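Local coordinates for protein tRNA endonuclease VMS1 (Saccharomyces cerevisiae, PDB 5WHG) that cleaves polypeptidyl-tRNAs downstream of ribosome-associated quality control, releasing incompletely synthesized polypeptides for degradation, and associates with the 60S ribosomal subunit, at residues L17-L22 with T240-A245; F25-Q30 with S362-L367; P161-K166 with S189-A194; Q244-L249 with A357-S362. All coordinates share one frame; numbering follows the deposited sequence.

Contact 1 (L17-L22 with T240-A245)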
# COMPACT_ATOMS: atom_id res chain seq x y z
N LEU A 17 -12.30 -11.32 -17.55
CA LEU A 17 -11.68 -10.83 -16.31
C LEU A 17 -11.94 -9.35 -16.09
O LEU A 17 -11.27 -8.51 -16.69
CB LEU A 17 -10.18 -11.08 -16.34
CG LEU A 17 -9.67 -12.50 -16.10
CD1 LEU A 17 -8.16 -12.58 -16.34
CD2 LEU A 17 -10.02 -12.94 -14.69
N LYS A 18 -12.91 -9.02 -15.24
CA LYS A 18 -13.17 -7.63 -14.90
C LYS A 18 -12.17 -7.17 -13.84
O LYS A 18 -11.58 -7.98 -13.12
CB LYS A 18 -14.60 -7.46 -14.39
CG LYS A 18 -15.65 -8.03 -15.33
CD LYS A 18 -16.97 -8.24 -14.60
CE LYS A 18 -16.76 -9.12 -13.38
NZ LYS A 18 -18.00 -9.25 -12.58
N LYS A 19 -11.98 -5.85 -13.75
CA LYS A 19 -10.99 -5.33 -12.80
C LYS A 19 -11.31 -5.76 -11.37
O LYS A 19 -10.39 -5.97 -10.57
CB LYS A 19 -10.89 -3.80 -12.89
CG LYS A 19 -9.58 -3.27 -12.28
CD LYS A 19 -9.43 -1.75 -12.34
CE LYS A 19 -7.96 -1.35 -12.16
NZ LYS A 19 -7.74 -0.13 -11.31
N ASN A 20 -12.59 -5.93 -11.05
CA ASN A 20 -12.98 -6.39 -9.72
C ASN A 20 -12.38 -7.75 -9.38
O ASN A 20 -12.22 -8.06 -8.19
CB ASN A 20 -14.51 -6.46 -9.61
CG ASN A 20 -15.07 -5.47 -8.61
OD1 ASN A 20 -14.39 -5.09 -7.66
ND2 ASN A 20 -16.31 -5.05 -8.83
N ASP A 21 -12.05 -8.55 -10.39
CA ASP A 21 -11.50 -9.89 -10.20
C ASP A 21 -9.97 -9.88 -10.19
O ASP A 21 -9.35 -10.95 -10.35
CB ASP A 21 -12.00 -10.84 -11.30
CG ASP A 21 -13.53 -10.79 -11.50
OD1 ASP A 21 -14.27 -10.58 -10.52
OD2 ASP A 21 -13.97 -10.98 -12.66
N LEU A 22 -9.35 -8.72 -10.00
CA LEU A 22 -7.92 -8.55 -10.23
C LEU A 22 -7.22 -7.89 -9.05
O LEU A 22 -6.03 -7.58 -9.16
CB LEU A 22 -7.68 -7.73 -11.50
CG LEU A 22 -8.10 -8.43 -12.80
CD1 LEU A 22 -7.96 -7.51 -14.01
CD2 LEU A 22 -7.29 -9.71 -13.01
N THR A 240 -14.77 6.79 -8.23
CA THR A 240 -15.13 5.55 -8.89
C THR A 240 -15.33 4.44 -7.85
O THR A 240 -14.98 4.56 -6.67
CB THR A 240 -14.05 5.15 -9.90
OG1 THR A 240 -12.89 4.63 -9.23
CG2 THR A 240 -13.65 6.35 -10.74
N LEU A 241 -15.93 3.34 -8.31
CA LEU A 241 -16.16 2.20 -7.42
C LEU A 241 -14.84 1.57 -6.97
O LEU A 241 -14.72 1.12 -5.83
CB LEU A 241 -17.06 1.17 -8.10
CG LEU A 241 -18.49 1.60 -8.43
CD1 LEU A 241 -19.14 2.31 -7.25
CD2 LEU A 241 -18.55 2.46 -9.70
N ILE A 242 -13.85 1.54 -7.86
CA ILE A 242 -12.54 1.00 -7.50
C ILE A 242 -11.87 1.87 -6.44
O ILE A 242 -11.31 1.37 -5.45
CB ILE A 242 -11.69 0.82 -8.77
CG1 ILE A 242 -12.26 -0.33 -9.60
CG2 ILE A 242 -10.24 0.53 -8.48
CD1 ILE A 242 -12.17 -1.68 -8.91
N GLU A 243 -11.94 3.20 -6.60
CA GLU A 243 -11.40 4.10 -5.59
C GLU A 243 -12.25 4.08 -4.32
O GLU A 243 -11.71 4.21 -3.21
CB GLU A 243 -11.31 5.52 -6.14
CG GLU A 243 -10.20 5.73 -7.15
CD GLU A 243 -10.61 6.68 -8.26
OE1 GLU A 243 -11.71 7.28 -8.16
OE2 GLU A 243 -9.84 6.83 -9.24
N GLN A 244 -13.56 3.91 -4.45
CA GLN A 244 -14.41 3.95 -3.27
C GLN A 244 -14.17 2.78 -2.33
O GLN A 244 -14.65 2.81 -1.19
CB GLN A 244 -15.87 3.99 -3.70
CG GLN A 244 -16.73 4.75 -2.74
CD GLN A 244 -18.16 4.82 -3.21
OE1 GLN A 244 -18.46 4.43 -4.34
NE2 GLN A 244 -19.04 5.33 -2.35
N ALA A 245 -13.43 1.76 -2.75
CA ALA A 245 -13.19 0.58 -1.93
C ALA A 245 -11.85 0.63 -1.21
O ALA A 245 -11.56 -0.27 -0.41
CB ALA A 245 -13.28 -0.69 -2.79
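Ile242 is the centre of this contact: its side chain reaches out from the short helix 241-244 and is met by Lys19 and, more marginally, by Asn20 of the N-terminal loop. Lys19 sends its aliphatic chain across the isoleucine at a slant. CG stands anti to the backbone N (chi1 -161°), the chain stays extended as far as CE, and only the last torsion bends it. Lys19 CD comes within 4.2 Å of Ile242 CG1, and Lys19 NZ lies 3.8 Å from the branch methyl Ile242 CG2. The ammonium group finds no polar partner on this helix; it makes a cation-pi contact with Tyr363, a residue that Ile242 also touches. On the other branch, Ile242 CD1 approaches Asn20 OD1 at 4.3 Å, while that oxygen takes a weak hydrogen bond from Arg227. No hydrogen bond joins the two segments, and the contact remains at the surface. Each half is shaped internally. Residues 19-20 form a 3-10 turn, with Leu22 N bonded to Lys19 O at 3.0 Å. At the start of the helix, Glu243 N donates to Thr240 OG1 at 3.1 Å, while Thr240 N donates to Glu243 OE1, also at 3.1 Å, from above the carboxylate plane. This reciprocal pair is a capping box, which fixes the first turn of a short helix in the VLRF1 region, and the N-terminal loop packs against that turn.

Contact 2 (F25-Q30 with S362-L367); sequences FDLSEQ and SYLKIL
The two backbones come nearest where Phe25 CA and Ser362 CA lie 7.4 Å apart, then separate as one chain enters helix 29-34 and the other strand 365-366. Only two side-chain pairs bridge them. Phe25 swings the far end of its ring toward Ser362, where CE2 sits 4.4 Å from Ser362 CB, meeting it obliquely. The ring also stacks with His225 and meets Trp198 edge-to-face, and the Ser362 hydroxyl is engaged by Trp358 O. Two residues on, Leu27 and Leu364 point at each other and meet through methyl groups, Leu27 CD2 to Leu364 CD1 at 4.3 Å. Leu176 and Ile178 of strand 176-179 cover Leu364 as well, which makes the leucine pair part of a wider apolar layer. Asp26, lying between the two touching residues, turns to Arg227 in a salt bridge instead. With carbon meeting carbon and no hydrogen bond between the segments, this buried contact is held by apolar burial, while the backbone bonds nearby, Ile24 with Ser362 and Leu22 with Leu364, probably fix how the chains lie.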
# COMPACT_ATOMS: atom_id res chain seq x y z
N PHE A 25 -4.94 -8.52 -3.41
CA PHE A 25 -5.14 -9.02 -2.06
C PHE A 25 -6.49 -9.73 -1.87
O PHE A 25 -6.90 -9.97 -0.73
CB PHE A 25 -4.98 -7.89 -1.05
CG PHE A 25 -3.64 -7.21 -1.12
CD1 PHE A 25 -2.48 -7.93 -0.85
CD2 PHE A 25 -3.54 -5.88 -1.47
CE1 PHE A 25 -1.24 -7.33 -0.92
CE2 PHE A 25 -2.30 -5.27 -1.53
CZ PHE A 25 -1.15 -5.99 -1.25
N ASP A 26 -7.17 -10.08 -2.96
CA ASP A 26 -8.50 -10.65 -2.90
C ASP A 26 -8.80 -11.44 -4.17
O ASP A 26 -9.91 -11.39 -4.70
CB ASP A 26 -9.53 -9.54 -2.67
CG ASP A 26 -10.90 -10.07 -2.26
OD1 ASP A 26 -11.04 -11.30 -2.07
OD2 ASP A 26 -11.83 -9.23 -2.13
N LEU A 27 -7.80 -12.16 -4.68
CA LEU A 27 -7.99 -12.97 -5.88
C LEU A 27 -8.64 -14.31 -5.55
O LEU A 27 -8.28 -14.97 -4.57
CB LEU A 27 -6.64 -13.22 -6.56
CG LEU A 27 -5.74 -12.05 -6.93
CD1 LEU A 27 -4.33 -12.59 -7.18
CD2 LEU A 27 -6.27 -11.32 -8.16
N SER A 28 -9.60 -14.70 -6.38
CA SER A 28 -10.26 -16.00 -6.26
C SER A 28 -9.26 -17.14 -6.43
O SER A 28 -8.21 -17.00 -7.07
CB SER A 28 -11.32 -16.14 -7.33
OG SER A 28 -10.67 -16.14 -8.60
N GLU A 29 -9.61 -18.29 -5.86
CA GLU A 29 -8.70 -19.43 -5.90
C GLU A 29 -8.50 -19.94 -7.32
O GLU A 29 -7.41 -20.40 -7.66
CB GLU A 29 -9.22 -20.56 -4.99
CG GLU A 29 -8.13 -21.53 -4.51
CD GLU A 29 -8.71 -22.79 -3.86
OE1 GLU A 29 -9.90 -23.09 -4.08
OE2 GLU A 29 -7.96 -23.48 -3.12
N GLN A 30 -9.54 -19.84 -8.17
CA GLN A 30 -9.41 -20.26 -9.56
C GLN A 30 -8.34 -19.45 -10.27
O GLN A 30 -7.43 -20.00 -10.90
CB GLN A 30 -10.75 -20.13 -10.29
CG GLN A 30 -10.79 -20.86 -11.64
CD GLN A 30 -11.82 -20.29 -12.62
OE1 GLN A 30 -11.91 -19.08 -12.80
NE2 GLN A 30 -12.58 -21.17 -13.26
N SER A 362 -2.24 -2.02 -6.69
CA SER A 362 -2.89 -3.15 -6.04
C SER A 362 -3.77 -3.97 -6.97
O SER A 362 -4.38 -4.95 -6.51
CB SER A 362 -3.69 -2.64 -4.83
OG SER A 362 -4.68 -1.70 -5.24
N TYR A 363 -3.85 -3.64 -8.25
CA TYR A 363 -4.62 -4.41 -9.22
C TYR A 363 -3.69 -4.94 -10.31
O TYR A 363 -2.81 -4.21 -10.79
CB TYR A 363 -5.74 -3.58 -9.87
CG TYR A 363 -6.89 -3.30 -8.95
CD1 TYR A 363 -6.85 -2.22 -8.07
CD2 TYR A 363 -8.04 -4.11 -8.96
CE1 TYR A 363 -7.91 -1.96 -7.21
CE2 TYR A 363 -9.11 -3.84 -8.11
CZ TYR A 363 -9.03 -2.77 -7.24
OH TYR A 363 -10.07 -2.50 -6.39
N LEU A 364 -3.88 -6.20 -10.68
CA LEU A 364 -3.08 -6.74 -11.77
C LEU A 364 -3.38 -5.97 -13.05
O LEU A 364 -4.48 -5.43 -13.23
CB LEU A 364 -3.35 -8.23 -11.95
CG LEU A 364 -2.96 -9.17 -10.80
CD1 LEU A 364 -3.29 -10.60 -11.17
CD2 LEU A 364 -1.48 -9.04 -10.41
N LYS A 365 -2.40 -5.89 -13.94
CA LYS A 365 -2.58 -5.28 -15.25
C LYS A 365 -2.50 -6.33 -16.35
O LYS A 365 -1.70 -7.26 -16.27
CB LYS A 365 -1.54 -4.18 -15.51
CG LYS A 365 -1.94 -2.86 -14.94
CD LYS A 365 -1.56 -1.75 -15.88
CE LYS A 365 -0.06 -1.56 -15.90
NZ LYS A 365 0.40 -1.08 -14.57
N ILE A 366 -3.35 -6.18 -17.36
CA ILE A 366 -3.31 -7.04 -18.54
C ILE A 366 -2.46 -6.35 -19.60
O ILE A 366 -2.81 -5.27 -20.07
CB ILE A 366 -4.72 -7.33 -19.07
CG1 ILE A 366 -5.57 -8.03 -18.00
CG2 ILE A 366 -4.65 -8.19 -20.34
CD1 ILE A 366 -6.95 -8.46 -18.49
N LEU A 367 -1.35 -6.97 -19.96
CA LEU A 367 -0.42 -6.44 -20.95
C LEU A 367 -0.14 -7.46 -22.03
O LEU A 367 -0.44 -8.65 -21.87
CB LEU A 367 0.90 -6.03 -20.29
CG LEU A 367 0.81 -4.90 -19.28
CD1 LEU A 367 2.21 -4.42 -18.96
CD2 LEU A 367 -0.03 -3.80 -19.88

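Contact 3 (P161-K166 with S189-A194)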
# COMPACT_ATOMS: atom_id res chain seq x y z
N PRO A 161 9.77 -2.87 -14.68
CA PRO A 161 9.19 -2.71 -13.34
C PRO A 161 8.23 -3.81 -12.92
O PRO A 161 7.80 -3.81 -11.76
CB PRO A 161 8.43 -1.38 -13.46
CG PRO A 161 7.99 -1.38 -14.90
CD PRO A 161 9.12 -2.02 -15.68
N TYR A 162 7.88 -4.73 -13.81
CA TYR A 162 6.81 -5.70 -13.57
C TYR A 162 7.34 -7.12 -13.44
O TYR A 162 8.46 -7.46 -13.82
CB TYR A 162 5.78 -5.70 -14.69
CG TYR A 162 5.04 -4.42 -14.94
CD1 TYR A 162 4.27 -3.83 -13.95
CD2 TYR A 162 5.05 -3.85 -16.21
CE1 TYR A 162 3.56 -2.68 -14.20
CE2 TYR A 162 4.35 -2.70 -16.48
CZ TYR A 162 3.61 -2.11 -15.47
OH TYR A 162 2.93 -0.96 -15.74
N ILE A 163 6.45 -7.96 -12.92
CA ILE A 163 6.56 -9.41 -12.94
C ILE A 163 5.30 -9.93 -13.63
O ILE A 163 4.22 -9.33 -13.47
CB ILE A 163 6.72 -9.95 -11.50
CG1 ILE A 163 8.16 -9.75 -11.02
CG2 ILE A 163 6.29 -11.40 -11.38
CD1 ILE A 163 8.44 -10.34 -9.67
N TYR A 164 5.45 -10.99 -14.43
CA TYR A 164 4.39 -11.45 -15.33
C TYR A 164 3.94 -12.86 -15.00
O TYR A 164 4.74 -13.71 -14.60
CB TYR A 164 4.85 -11.42 -16.79
CG TYR A 164 5.41 -10.09 -17.22
CD1 TYR A 164 4.58 -9.06 -17.61
CD2 TYR A 164 6.78 -9.86 -17.23
CE1 TYR A 164 5.08 -7.84 -18.01
CE2 TYR A 164 7.30 -8.65 -17.63
CZ TYR A 164 6.44 -7.63 -18.02
OH TYR A 164 6.93 -6.41 -18.41
N PHE A 165 2.64 -13.11 -15.19
CA PHE A 165 2.06 -14.44 -15.11
C PHE A 165 1.24 -14.72 -16.37
O PHE A 165 0.83 -13.81 -17.10
CB PHE A 165 1.17 -14.60 -13.86
CG PHE A 165 1.89 -14.34 -12.58
CD1 PHE A 165 1.94 -13.06 -12.04
CD2 PHE A 165 2.52 -15.37 -11.90
CE1 PHE A 165 2.61 -12.81 -10.85
CE2 PHE A 165 3.20 -15.13 -10.71
CZ PHE A 165 3.24 -13.84 -10.18
N LYS A 166 1.00 -16.01 -16.63
CA LYS A 166 0.20 -16.44 -17.77
C LYS A 166 -1.04 -17.19 -17.29
O LYS A 166 -1.02 -17.82 -16.23
CB LYS A 166 1.01 -17.33 -18.73
CG LYS A 166 2.42 -16.82 -19.03
CD LYS A 166 3.01 -17.57 -20.20
CE LYS A 166 4.38 -18.17 -19.90
NZ LYS A 166 4.71 -19.31 -20.85
N SER A 189 10.73 -16.61 -0.47
CA SER A 189 9.54 -17.03 -1.19
C SER A 189 9.58 -16.54 -2.63
O SER A 189 10.19 -15.51 -2.94
CB SER A 189 8.30 -16.48 -0.50
OG SER A 189 8.23 -16.88 0.86
N ASN A 190 8.89 -17.30 -3.53
CA ASN A 190 8.74 -16.90 -4.92
C ASN A 190 7.44 -16.14 -5.09
O ASN A 190 6.58 -16.18 -4.20
CB ASN A 190 8.80 -18.13 -5.83
CG ASN A 190 7.68 -19.10 -5.56
OD1 ASN A 190 6.50 -18.74 -5.55
ND2 ASN A 190 8.04 -20.36 -5.34
N PRO A 191 7.25 -15.43 -6.20
CA PRO A 191 6.04 -14.57 -6.33
C PRO A 191 4.70 -15.32 -6.22
O PRO A 191 3.74 -14.74 -5.70
CB PRO A 191 6.22 -13.92 -7.71
CG PRO A 191 7.72 -13.95 -7.95
CD PRO A 191 8.21 -15.21 -7.30
N ASN A 192 4.59 -16.57 -6.68
CA ASN A 192 3.35 -17.31 -6.45
C ASN A 192 3.11 -17.51 -4.96
O ASN A 192 1.98 -17.38 -4.47
CB ASN A 192 3.37 -18.66 -7.15
CG ASN A 192 3.10 -18.54 -8.62
OD1 ASN A 192 4.04 -18.43 -9.41
ND2 ASN A 192 1.83 -18.52 -8.99
N GLU A 193 4.17 -17.83 -4.22
CA GLU A 193 4.05 -18.00 -2.78
C GLU A 193 3.62 -16.71 -2.10
O GLU A 193 2.85 -16.73 -1.13
CB GLU A 193 5.36 -18.51 -2.21
CG GLU A 193 5.65 -19.92 -2.66
CD GLU A 193 6.97 -20.43 -2.17
OE1 GLU A 193 7.94 -19.65 -2.17
OE2 GLU A 193 7.02 -21.62 -1.80
N ALA A 194 4.10 -15.57 -2.60
CA ALA A 194 3.67 -14.29 -2.05
C ALA A 194 2.18 -14.06 -2.30
O ALA A 194 1.43 -13.73 -1.37
CB ALA A 194 4.50 -13.15 -2.64
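This is a helix-on-sheet contact, partly buried, in which the first turn of helix 191-198 lies against one face of the four-stranded antiparallel sheet that includes strand 162-166. Ile163 and Phe165 share the strand face turned to the helix, and Pro191 receives both. Ile163 CD1 meets Pro191 CG at 4.1 Å, the isoleucine chain crossing the proline at about a right angle. Phe165 CZ touches Pro191 CB at 3.9 Å, so the phenylalanine presents its rim to the proline. The same rim continues to Asn192, whose OD1 lies in the ring plane 3.6 Å from Phe165 CE2. The amide stands almost perpendicular to the ring, at 83°, and its oxygen faces the ring hydrogens, an approach that is probably electrostatically favourable. Asn192 CG is turned beside its own backbone N (chi1 -77°), which brings the amide to the strand; its ND2 donates to Leu35 O, near strand 36-37, whose Leu37 also touches Ile163, Phe165 and Asn192. The helix start is capped by its own polar groups: Glu193 N donates to Asn190 OD1 at 2.8 Å, and Asn190 N donates to Glu193 OE1 at 2.9 Å, on the anti side of the carboxylate. Asn190 and Glu193 thus complete a capping box, with Pro191 as the first helical residue, at the point where this helix packs on the sheet.

Contact 4 (Q244-L249 with A357-S362); sequences QAVNFL and AWCELS
The indole of Trp358 meets Val246 at CD1, the methyl CG1 lying 3.8 Å away in an oblique approach. One face of the same indole carries Ser362 CB, 3.8 Å above the plane and displaced toward the rim. His225 adds a ring inclined by about 30°, and NE1 makes a weak hydrogen bond with Tyr23 OH. With CG anti to the backbone N (chi1 -176°), the indole lies on the side of the helix facing Val246. Val246 straddles two helix residues: CG2 is 4.1 Å from Trp358 CD1 and 3.7 Å from Cys359 SG, so CG2 bridges indole and thiol, whereas CG1 meets the indole. The valine lies by the start of strand 247-255, an outer strand of the five-stranded mixed sheet, and helix 351-362 covers that sheet in the VLRF1 domain, which is grouped with the S11/L18p clan. Val223 of the adjoining strand 217-224 touches both Val246 and Trp358, and Leu210 of strand 207-214 lies against Trp358 as well, extending the apolar layer under the helix. One turn along from the tryptophan, Ser362 OG donates to Trp358 O at 2.7 Å, reaching it from above the carbonyl plane. The hydroxyl thus bonds to the preceding turn while CB lies over the indole.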
# COMPACT_ATOMS: atom_id res chain seq x y z
N GLN A 244 -13.56 3.91 -4.45
CA GLN A 244 -14.41 3.95 -3.27
C GLN A 244 -14.17 2.78 -2.33
O GLN A 244 -14.65 2.81 -1.19
CB GLN A 244 -15.87 3.99 -3.70
CG GLN A 244 -16.73 4.75 -2.74
CD GLN A 244 -18.16 4.82 -3.21
OE1 GLN A 244 -18.46 4.43 -4.34
NE2 GLN A 244 -19.04 5.33 -2.35
N ALA A 245 -13.43 1.76 -2.75
CA ALA A 245 -13.19 0.58 -1.93
C ALA A 245 -11.85 0.63 -1.21
O ALA A 245 -11.56 -0.27 -0.41
CB ALA A 245 -13.28 -0.69 -2.79
N VAL A 246 -11.03 1.66 -1.47
CA VAL A 246 -9.77 1.83 -0.75
C VAL A 246 -10.07 2.22 0.69
O VAL A 246 -10.78 3.20 0.95
CB VAL A 246 -8.90 2.89 -1.43
CG1 VAL A 246 -7.58 3.05 -0.69
CG2 VAL A 246 -8.64 2.55 -2.89
N ASN A 247 -9.53 1.46 1.64
CA ASN A 247 -9.77 1.72 3.05
C ASN A 247 -8.54 2.38 3.67
O ASN A 247 -7.53 1.71 3.95
CB ASN A 247 -10.12 0.43 3.77
CG ASN A 247 -10.48 0.65 5.20
OD1 ASN A 247 -10.64 1.79 5.65
ND2 ASN A 247 -10.62 -0.44 5.94
N PHE A 248 -8.61 3.70 3.89
CA PHE A 248 -7.54 4.45 4.54
C PHE A 248 -7.82 4.47 6.03
O PHE A 248 -8.73 5.17 6.48
CB PHE A 248 -7.40 5.87 3.99
CG PHE A 248 -6.62 5.98 2.69
CD1 PHE A 248 -5.91 4.90 2.18
CD2 PHE A 248 -6.61 7.18 1.98
CE1 PHE A 248 -5.21 5.00 0.97
CE2 PHE A 248 -5.91 7.30 0.78
CZ PHE A 248 -5.20 6.21 0.27
N LEU A 249 -7.04 3.71 6.81
CA LEU A 249 -7.22 3.69 8.25
C LEU A 249 -6.90 5.05 8.85
O LEU A 249 -7.59 5.50 9.77
CB LEU A 249 -6.35 2.59 8.87
CG LEU A 249 -6.61 1.16 8.35
CD1 LEU A 249 -5.86 0.13 9.17
CD2 LEU A 249 -8.09 0.86 8.38
N ALA A 357 -2.76 6.20 -6.70
CA ALA A 357 -1.53 5.43 -6.60
C ALA A 357 -1.79 4.03 -6.06
O ALA A 357 -1.27 3.05 -6.60
CB ALA A 357 -0.54 6.18 -5.70
N TRP A 358 -2.61 3.92 -5.01
CA TRP A 358 -2.87 2.60 -4.43
C TRP A 358 -3.56 1.69 -5.43
O TRP A 358 -3.17 0.53 -5.60
CB TRP A 358 -3.69 2.71 -3.15
CG TRP A 358 -3.87 1.35 -2.51
CD1 TRP A 358 -5.04 0.68 -2.31
CD2 TRP A 358 -2.83 0.50 -2.02
NE1 TRP A 358 -4.80 -0.54 -1.71
CE2 TRP A 358 -3.45 -0.68 -1.53
CE3 TRP A 358 -1.43 0.61 -1.94
CZ2 TRP A 358 -2.72 -1.74 -0.96
CZ3 TRP A 358 -0.71 -0.45 -1.39
CH2 TRP A 358 -1.36 -1.61 -0.90
N CYS A 359 -4.61 2.18 -6.10
CA CYS A 359 -5.29 1.33 -7.07
C CYS A 359 -4.35 0.92 -8.19
O CYS A 359 -4.42 -0.20 -8.69
CB CYS A 359 -6.52 2.03 -7.65
SG CYS A 359 -7.89 2.21 -6.49
N GLU A 360 -3.43 1.82 -8.57
CA GLU A 360 -2.41 1.51 -9.56
C GLU A 360 -1.41 0.44 -9.09
O GLU A 360 -0.84 -0.26 -9.92
CB GLU A 360 -1.67 2.80 -9.93
CG GLU A 360 -0.54 2.61 -10.92
CD GLU A 360 -1.01 1.94 -12.18
OE1 GLU A 360 -0.30 1.03 -12.65
OE2 GLU A 360 -2.09 2.31 -12.69
N LEU A 361 -1.17 0.32 -7.78
CA LEU A 361 -0.26 -0.73 -7.30
C LEU A 361 -0.95 -2.05 -6.99
O LEU A 361 -0.31 -3.11 -7.03
CB LEU A 361 0.47 -0.27 -6.03
CG LEU A 361 1.56 0.80 -6.05
CD1 LEU A 361 1.65 1.46 -4.67
CD2 LEU A 361 2.91 0.20 -6.42
N SER A 362 -2.24 -2.02 -6.69
CA SER A 362 -2.89 -3.15 -6.04
C SER A 362 -3.77 -3.97 -6.97
O SER A 362 -4.38 -4.95 -6.51
CB SER A 362 -3.69 -2.64 -4.83
OG SER A 362 -4.68 -1.70 -5.24

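How the contacts relate
Contacts 1 and 4 lie 10 Å apart between centres and share Gln244 and Ala245; Ile242 CG2 lies 3.5 Å from Cys359 SG, so Ile242 touches both the N-terminal loop and helix 351-362. Contact 2 shares Ser362 with contact 4 and meets contact 1 through a probable hydrogen bond between Leu364 N and Leu22 O (3.0 Å). Lys365 NZ forms a salt bridge with Glu360 OE1 (2.9 Å) and lies 2.8 Å from Tyr162 OH of contact 3. Asn247 and Leu249 of contact 4 touch Leu69 and Leu76 of helix 66-76, which carries His68, a zinc ligand with Cys46, Cys49 and His62. The inferred active-site residue Gln267 falls in the unmodelled stretch 259-289, beyond strand 247-255.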